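PDB 6B9R: hydroxyethylphosphonate dioxygenase from Streptomyces albus, which catalyses the iron-dependent oxidative cleavage of 2-hydroxyethylphosphonate, using dioxygen to give hydroxymethylphosphonate. Local coordinates for the (2-hydroxyethyl)phosphonic acid site and the interface of chains A and B. Sequence-based numbering; all coordinates share one arbitrary frame. Chains: chain A/B, Hydroxyethylphosphonate dioxygenase.

Contact 1 is the iron and substrate site of chain A, completed by B:Lys29 and B:Trp449; contact 2 is a patch of the interface where the end of helix 238-249 of chain B packs on strands and a loop of chain A. The centres of their C-alpha atoms lie about 27 Å apart, and they share no residue. Chain A contributes strands of its earlier half to contact 1 and of its later half to contact 2. Because the active site takes side chains from both copies, the dimer is likely to be the catalytic unit, and contact 2 probably contributes to holding it together.

Contact 1: the (2-hydroxyethyl)phosphonic acid site. Residues chain A 103, 109, 111, 127, 146, 149, 153, 190, 192; chain B 29, 449. With 2HE ((2-hydroxyethyl)phosphonic acid), chain C; FE (Fe (III) ion), chain D.
The active site is a cupin-type mononuclear iron centre in which two histidines and a glutamine hold the metal and 2-hydroxyethylphosphonate (2HE), the substrate, chelates it. A:His149 and A:His190 bind through NE2, and A:Gln153 through its amide oxygen OE1 at 2.1 Å from FE. The hydroxyl 2HE O4 lies 2.2 Å from FE and the phosphonate oxygen 2HE O3, more loosely held, 2.5 Å from FE; the oxygen of water 1, more distant at 2.6 Å from FE, is a further ligand in a distorted six-coordinate arrangement. The extended chain of A:Gln153, with CG anti to the backbone N (chi1 -167°), also lets NE2 donate a hydrogen bond to 2HE O4, near the amide plane.

The phosphonate oxygens have different principal partners. 2HE O1 takes a nearly straight bond from A:Arg103 NH2 (2.8 Å, 164° at H), in the guanidinium plane at the tip of an extended chain, and another from A:Asn146 ND2, whose OD1 receives the backbone N-H of A:His190. The same ND2 lies over the centre of the A:His190 ring, tying phosphonate recognition to a metal ligand. 2HE O2 sits at the edge of the A:Tyr111 ring, 2.5 Å from its OH, and also accepts from B:Trp449 NE1, tilted 22° out of the indole plane. B:Lys29, bent at chi2, crosses one face of A:Tyr111 and pairs its NZ with 2HE O3 at 2.7 Å; this charge would probably offset that of the phosphonate. A:Ile127, A:Tyr109 and A:Phe192 pack on the two substrate carbons, and A:Tyr109 OH accepts the backbone N-H of A:Phe192 at 3.0 Å.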
loop_
_atom_site.group_PDB
_atom_site.type_symbol
_atom_site.label_atom_id
_atom_site.label_comp_id
_atom_site.label_asym_id
_atom_site.label_seq_id
_atom_site.Cartn_x
_atom_site.Cartn_y
_atom_site.Cartn_z
ATOM N N ARG A 103 12.260 -1.072 -35.090
ATOM C CA ARG A 103 11.931 0.338 -34.981
ATOM C C ARG A 103 12.713 1.086 -36.041
ATOM O O ARG A 103 13.903 0.825 -36.244
ATOM C CB ARG A 103 12.275 0.912 -33.601
ATOM C CG ARG A 103 11.497 0.337 -32.431
ATOM C CD ARG A 103 11.909 1.056 -31.159
ATOM N NE ARG A 103 11.320 0.483 -29.950
ATOM C CZ ARG A 103 11.537 0.966 -28.732
ATOM N NH1 ARG A 103 12.332 2.023 -28.579
ATOM N NH2 ARG A 103 10.965 0.399 -27.672
ATOM N N TYR A 109 15.597 -4.048 -30.845
ATOM C CA TYR A 109 15.864 -4.749 -29.596
ATOM C C TYR A 109 15.506 -6.220 -29.761
ATOM O O TYR A 109 14.586 -6.564 -30.505
ATOM C CB TYR A 109 15.023 -4.218 -28.426
ATOM C CG TYR A 109 15.247 -2.789 -27.982
ATOM C CD1 TYR A 109 16.526 -2.268 -27.815
ATOM C CD2 TYR A 109 14.164 -1.974 -27.679
ATOM C CE1 TYR A 109 16.711 -0.966 -27.384
ATOM C CE2 TYR A 109 14.337 -0.675 -27.249
ATOM C CZ TYR A 109 15.612 -0.175 -27.100
ATOM O OH TYR A 109 15.776 1.122 -26.668
ATOM N N TYR A 111 14.263 -8.877 -26.888
ATOM C CA TYR A 111 13.838 -9.022 -25.501
ATOM C C TYR A 111 13.818 -10.490 -25.095
ATOM O O TYR A 111 13.418 -11.355 -25.880
ATOM C CB TYR A 111 12.430 -8.469 -25.274
ATOM C CG TYR A 111 12.182 -7.015 -25.578
ATOM C CD1 TYR A 111 11.847 -6.605 -26.863
ATOM C CD2 TYR A 111 12.219 -6.058 -24.570
ATOM C CE1 TYR A 111 11.582 -5.279 -27.143
ATOM C CE2 TYR A 111 11.958 -4.722 -24.841
ATOM C CZ TYR A 111 11.639 -4.342 -26.132
ATOM O OH TYR A 111 11.367 -3.024 -26.410
ATOM N N ILE A 127 17.793 -7.410 -22.605
ATOM C CA ILE A 127 17.507 -6.733 -23.868
ATOM C C ILE A 127 18.822 -6.407 -24.563
ATOM O O ILE A 127 19.647 -5.663 -24.024
ATOM C CB ILE A 127 16.676 -5.448 -23.687
ATOM C CG1 ILE A 127 15.421 -5.717 -22.836
ATOM C CG2 ILE A 127 16.301 -4.892 -25.060
ATOM C CD1 ILE A 127 14.630 -4.479 -22.493
ATOM N N ASN A 146 11.181 5.277 -26.897
ATOM C CA ASN A 146 9.881 4.812 -26.445
ATOM C C ASN A 146 9.079 6.008 -25.933
ATOM O O ASN A 146 9.534 7.155 -25.959
ATOM C CB ASN A 146 10.016 3.691 -25.404
ATOM C CG ASN A 146 10.582 4.160 -24.058
ATOM O OD1 ASN A 146 10.496 5.332 -23.688
ATOM N ND2 ASN A 146 11.152 3.220 -23.309
ATOM N N HIS A 149 7.069 4.482 -19.763
ATOM C CA HIS A 149 6.163 3.458 -19.273
ATOM C C HIS A 149 5.999 3.623 -17.768
ATOM O O HIS A 149 6.851 4.213 -17.089
ATOM C CB HIS A 149 6.668 2.053 -19.636
ATOM C CG HIS A 149 8.108 1.816 -19.297
ATOM N ND1 HIS A 149 8.584 1.849 -18.004
ATOM C CD2 HIS A 149 9.175 1.537 -20.084
ATOM C CE1 HIS A 149 9.884 1.608 -18.010
ATOM N NE2 HIS A 149 10.264 1.406 -19.259
ATOM N N GLN A 153 12.332 1.925 -13.575
ATOM C CA GLN A 153 13.334 1.059 -14.183
ATOM C C GLN A 153 14.677 1.176 -13.487
ATOM O O GLN A 153 15.162 2.280 -13.229
ATOM C CB GLN A 153 13.511 1.345 -15.670
ATOM C CG GLN A 153 14.295 0.255 -16.374
ATOM C CD GLN A 153 14.184 0.363 -17.883
ATOM O OE1 GLN A 153 13.095 0.493 -18.419
ATOM N NE2 GLN A 153 15.317 0.321 -18.570
ATOM N N HIS A 190 12.919 6.882 -22.953
ATOM C CA HIS A 190 14.331 6.521 -23.032
ATOM C C HIS A 190 14.573 5.573 -24.201
ATOM O O HIS A 190 13.636 5.059 -24.823
ATOM C CB HIS A 190 14.825 5.916 -21.711
ATOM C CG HIS A 190 14.020 4.750 -21.228
ATOM N ND1 HIS A 190 12.837 4.893 -20.537
ATOM C CD2 HIS A 190 14.238 3.417 -21.329
ATOM C CE1 HIS A 190 12.357 3.698 -20.239
ATOM N NE2 HIS A 190 13.191 2.786 -20.706
ATOM N N PHE A 192 18.078 2.929 -26.032
ATOM C CA PHE A 192 19.411 2.343 -25.929
ATOM C C PHE A 192 19.916 1.966 -27.314
ATOM O O PHE A 192 19.159 1.440 -28.134
ATOM C CB PHE A 192 19.435 1.079 -25.064
ATOM C CG PHE A 192 18.808 1.239 -23.724
ATOM C CD1 PHE A 192 17.442 1.029 -23.559
ATOM C CD2 PHE A 192 19.577 1.566 -22.618
ATOM C CE1 PHE A 192 16.841 1.150 -22.309
ATOM C CE2 PHE A 192 18.983 1.683 -21.351
ATOM C CZ PHE A 192 17.611 1.481 -21.207
ATOM N N LYS B 29 6.414 -6.241 -22.195
ATOM C CA LYS B 29 7.018 -6.053 -23.519
ATOM C C LYS B 29 6.410 -7.000 -24.557
ATOM O O LYS B 29 7.118 -7.585 -25.380
ATOM C CB LYS B 29 8.536 -6.216 -23.463
ATOM C CG LYS B 29 9.200 -5.406 -22.357
ATOM C CD LYS B 29 9.062 -3.907 -22.608
ATOM C CE LYS B 29 9.705 -3.096 -21.497
ATOM N NZ LYS B 29 9.639 -1.635 -21.800
ATOM N N TRP B 449 3.793 0.958 -25.701
ATOM C CA TRP B 449 4.897 1.602 -24.988
ATOM C C TRP B 449 5.938 2.206 -25.925
ATOM O O TRP B 449 6.780 2.978 -25.459
ATOM C CB TRP B 449 5.566 0.622 -24.004
ATOM C CG TRP B 449 6.578 -0.337 -24.579
ATOM C CD1 TRP B 449 7.938 -0.178 -24.605
ATOM C CD2 TRP B 449 6.316 -1.622 -25.169
ATOM N NE1 TRP B 449 8.534 -1.272 -25.199
ATOM C CE2 TRP B 449 7.560 -2.172 -25.552
ATOM C CE3 TRP B 449 5.148 -2.357 -25.424
ATOM C CZ2 TRP B 449 7.669 -3.420 -26.166
ATOM C CZ3 TRP B 449 5.260 -3.592 -26.048
ATOM C CH2 TRP B 449 6.508 -4.110 -26.408
HETATM O O3 2HE C . 11.447 0.202 -22.555
HETATM P P 2HE C . 11.919 -0.198 -23.908
HETATM O O1 2HE C . 11.602 0.964 -24.975
HETATM O O2 2HE C . 11.231 -1.579 -24.389
HETATM C CA 2HE C . 13.706 -0.418 -23.748
HETATM C CB 2HE C . 13.960 -1.076 -22.395
HETATM O O4 2HE C . 13.860 -0.128 -21.320
HETATM FE FE FE D . 12.213 0.890 -20.318
HETATM O O HOH W 1 12.035 -1.630 -19.938
HETATM O O HOH W 2 13.370 2.424 -25.844
#

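Contact 2: the interface of chains A and B. Residues chain A 318, 330, 343, 345, 359-363, 416, 418; chain B 247-250.
The C-terminal end of helix 238-249 in chain B, which overlaps the start of a Cro/C1-type helix-turn-helix sequence region, docks against strands and a loop of chain A, so that backbone carbonyls at and just beyond the helix end serve as acceptors for chain A side chains. A:Arg418, its chain bent at chi3 (115°), turns NH1 between two of them. A:Arg418 NH1 meets B:Ala247 O at 2.9 Å, on a lone pair and in the guanidinium plane, and B:Ala248 O at 3.0 Å from above the carbonyl plane. The hydroxyl OG1 of A:Thr343 also donates to B:Ala248 O (2.8 Å), giving this oxygen two donors. In turn OG1 accepts from B:Arg249 NH1 and from A:Gln363 NE2; the latter amide is steadied by A:Thr361 OG1, which donates to a lone pair of its OE1. Farther along, A:Trp318 points NE1 at B:Leu250 O, 2.9 Å away in the indole plane and nearly straight (163° at H). Water 3 joins A:Arg418 NH2, A:Pro359 O and B:Ala247 O.

Apolar packing centres on B:Leu250. Its CD1 lies over the centre of the A:Arg418 guanidinium, 3.7 Å from CZ, while A:Thr361 CG2 covers the opposite face toward the rim, sandwiching the planar group and probably limiting its rotation. The same methyl meets A:Leu345 CD1 (3.7 Å), A:Phe330 CZ and A:Met416 SD, and the other branch, CD2, rests on A:Pro359 CD. B:Ala248 CB packs against A:Gln363 and A:Tyr362. An alanine in place of A:Arg418 would probably leave the helix-end carbonyls less well satisfied and deprive B:Leu250 of a flat packing surface.

In chain A the receiving surface combines strands 317-320, 328-332, 343-349 and 412-419 with the loop before strand 364-369, and the two-fold axis repeats it with the chains exchanged.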
loop_
_atom_site.group_PDB
_atom_site.type_symbol
_atom_site.label_atom_id
_atom_site.label_comp_id
_atom_site.label_asym_id
_atom_site.label_seq_id
_atom_site.Cartn_x
_atom_site.Cartn_y
_atom_site.Cartn_z
ATOM N N TRP A 318 32.144 -2.950 -0.632
ATOM C CA TRP A 318 32.473 -3.481 0.683
ATOM C C TRP A 318 32.308 -4.992 0.662
ATOM O O TRP A 318 31.740 -5.567 -0.270
ATOM C CB TRP A 318 31.622 -2.842 1.791
ATOM C CG TRP A 318 30.159 -3.204 1.786
ATOM C CD1 TRP A 318 29.529 -4.053 2.650
ATOM C CD2 TRP A 318 29.143 -2.706 0.899
ATOM N NE1 TRP A 318 28.189 -4.119 2.352
ATOM C CE2 TRP A 318 27.928 -3.309 1.278
ATOM C CE3 TRP A 318 29.151 -1.829 -0.193
ATOM C CZ2 TRP A 318 26.721 -3.053 0.615
ATOM C CZ3 TRP A 318 27.963 -1.572 -0.854
ATOM C CH2 TRP A 318 26.752 -2.187 -0.443
ATOM N N PHE A 330 30.357 -6.677 -2.358
ATOM C CA PHE A 330 29.202 -5.984 -2.907
ATOM C C PHE A 330 29.623 -4.664 -3.533
ATOM O O PHE A 330 30.519 -3.988 -3.022
ATOM C CB PHE A 330 28.154 -5.699 -1.834
ATOM C CG PHE A 330 27.590 -6.919 -1.163
ATOM C CD1 PHE A 330 26.955 -7.916 -1.891
ATOM C CD2 PHE A 330 27.639 -7.037 0.216
ATOM C CE1 PHE A 330 26.404 -9.029 -1.245
ATOM C CE2 PHE A 330 27.090 -8.141 0.859
ATOM C CZ PHE A 330 26.480 -9.138 0.123
ATOM N N THR A 343 17.201 -1.920 -3.282
ATOM C CA THR A 343 18.650 -2.099 -3.180
ATOM C C THR A 343 19.120 -2.801 -4.438
ATOM O O THR A 343 18.603 -3.867 -4.781
ATOM C CB THR A 343 19.041 -2.947 -1.961
ATOM O OG1 THR A 343 18.514 -2.365 -0.770
ATOM C CG2 THR A 343 20.577 -3.075 -1.839
ATOM N N LEU A 345 22.611 -4.299 -6.330
ATOM C CA LEU A 345 23.972 -4.711 -6.019
ATOM C C LEU A 345 24.573 -5.564 -7.123
ATOM O O LEU A 345 23.903 -6.426 -7.696
ATOM C CB LEU A 345 24.033 -5.518 -4.718
ATOM C CG LEU A 345 23.587 -4.782 -3.455
ATOM C CD1 LEU A 345 23.378 -5.780 -2.310
ATOM C CD2 LEU A 345 24.608 -3.733 -3.076
ATOM N N PRO A 359 21.431 -12.289 5.599
ATOM C CA PRO A 359 20.317 -11.968 6.500
ATOM C C PRO A 359 19.017 -11.891 5.725
ATOM O O PRO A 359 18.976 -11.321 4.623
ATOM C CB PRO A 359 20.702 -10.594 7.077
ATOM C CG PRO A 359 22.182 -10.505 6.899
ATOM C CD PRO A 359 22.494 -11.270 5.637
ATOM N N PRO A 360 17.949 -12.491 6.243
ATOM C CA PRO A 360 16.636 -12.321 5.613
ATOM C C PRO A 360 16.272 -10.850 5.548
ATOM O O PRO A 360 16.595 -10.067 6.447
ATOM C CB PRO A 360 15.693 -13.098 6.536
ATOM C CG PRO A 360 16.577 -14.111 7.202
ATOM C CD PRO A 360 17.886 -13.389 7.408
ATOM N N THR A 361 15.633 -10.469 4.450
ATOM C CA THR A 361 15.145 -9.118 4.266
ATOM C C THR A 361 13.650 -9.167 3.984
ATOM O O THR A 361 13.114 -10.172 3.504
ATOM C CB THR A 361 15.880 -8.387 3.124
ATOM O OG1 THR A 361 15.284 -7.101 2.918
ATOM C CG2 THR A 361 15.811 -9.184 1.814
ATOM N N TYR A 362 12.980 -8.056 4.290
ATOM C CA TYR A 362 11.584 -7.873 3.910
ATOM C C TYR A 362 11.391 -7.672 2.411
ATOM O O TYR A 362 10.245 -7.637 1.951
ATOM C CB TYR A 362 11.001 -6.669 4.654
ATOM C CG TYR A 362 11.684 -5.349 4.322
ATOM C CD1 TYR A 362 12.829 -4.937 5.004
ATOM C CD2 TYR A 362 11.180 -4.520 3.332
ATOM C CE1 TYR A 362 13.444 -3.723 4.698
ATOM C CE2 TYR A 362 11.780 -3.329 3.017
ATOM C CZ TYR A 362 12.909 -2.932 3.703
ATOM O OH TYR A 362 13.481 -1.732 3.382
ATOM N N GLN A 363 12.471 -7.513 1.645
ATOM C CA GLN A 363 12.365 -7.234 0.222
ATOM C C GLN A 363 12.191 -8.517 -0.576
ATOM O O GLN A 363 12.690 -9.573 -0.190
ATOM C CB GLN A 363 13.628 -6.520 -0.276
ATOM C CG GLN A 363 13.886 -5.179 0.374
ATOM C CD GLN A 363 15.354 -4.843 0.347
ATOM O OE1 GLN A 363 16.181 -5.579 0.896
ATOM N NE2 GLN A 363 15.693 -3.754 -0.320
ATOM N N MET A 416 21.923 -8.389 -8.344
ATOM C CA MET A 416 20.859 -8.533 -7.352
ATOM C C MET A 416 20.036 -7.254 -7.300
ATOM O O MET A 416 20.583 -6.158 -7.112
ATOM C CB MET A 416 21.435 -8.857 -5.959
ATOM C CG MET A 416 20.440 -8.771 -4.790
ATOM S SD MET A 416 21.255 -8.997 -3.177
ATOM C CE MET A 416 21.408 -10.772 -3.086
ATOM N N ARG A 418 16.685 -5.902 -5.194
ATOM C CA ARG A 418 15.767 -6.132 -4.091
ATOM C C ARG A 418 14.791 -4.968 -4.057
ATOM O O ARG A 418 15.209 -3.811 -4.156
ATOM C CB ARG A 418 16.522 -6.229 -2.764
ATOM C CG ARG A 418 17.866 -6.923 -2.877
ATOM C CD ARG A 418 18.639 -6.794 -1.578
ATOM N NE ARG A 418 18.838 -8.091 -0.947
ATOM C CZ ARG A 418 19.098 -8.249 0.347
ATOM N NH1 ARG A 418 19.159 -7.191 1.153
ATOM N NH2 ARG A 418 19.287 -9.468 0.836
ATOM N N ALA B 247 19.693 -4.715 6.995
ATOM C CA ALA B 247 19.567 -5.981 6.282
ATOM C C ALA B 247 19.180 -5.758 4.827
ATOM O O ALA B 247 19.627 -6.503 3.942
ATOM C CB ALA B 247 18.537 -6.881 6.979
ATOM N N ALA B 248 18.357 -4.742 4.562
ATOM C CA ALA B 248 17.988 -4.431 3.185
ATOM C C ALA B 248 19.188 -3.939 2.381
ATOM O O ALA B 248 19.258 -4.170 1.167
ATOM C CB ALA B 248 16.873 -3.387 3.158
ATOM N N ARG B 249 20.127 -3.256 3.033
ATOM C CA ARG B 249 21.300 -2.722 2.343
ATOM C C ARG B 249 22.501 -3.655 2.393
ATOM O O ARG B 249 23.501 -3.383 1.720
ATOM C CB ARG B 249 21.700 -1.372 2.945
ATOM C CG ARG B 249 20.706 -0.250 2.666
ATOM C CD ARG B 249 20.570 -0.014 1.177
ATOM N NE ARG B 249 19.884 1.244 0.948
ATOM C CZ ARG B 249 18.613 1.346 0.589
ATOM N NH1 ARG B 249 17.889 0.251 0.379
ATOM N NH2 ARG B 249 18.076 2.546 0.429
ATOM N N LEU B 250 22.425 -4.737 3.166
ATOM C CA LEU B 250 23.537 -5.662 3.359
ATOM C C LEU B 250 24.757 -4.949 3.932
ATOM O O LEU B 250 25.903 -5.284 3.616
ATOM C CB LEU B 250 23.867 -6.412 2.060
ATOM C CG LEU B 250 22.889 -7.586 1.856
ATOM C CD1 LEU B 250 22.843 -8.136 0.428
ATOM C CD2 LEU B 250 23.239 -8.696 2.816
HETATM O O HOH W 3 20.138 -9.248 3.492
#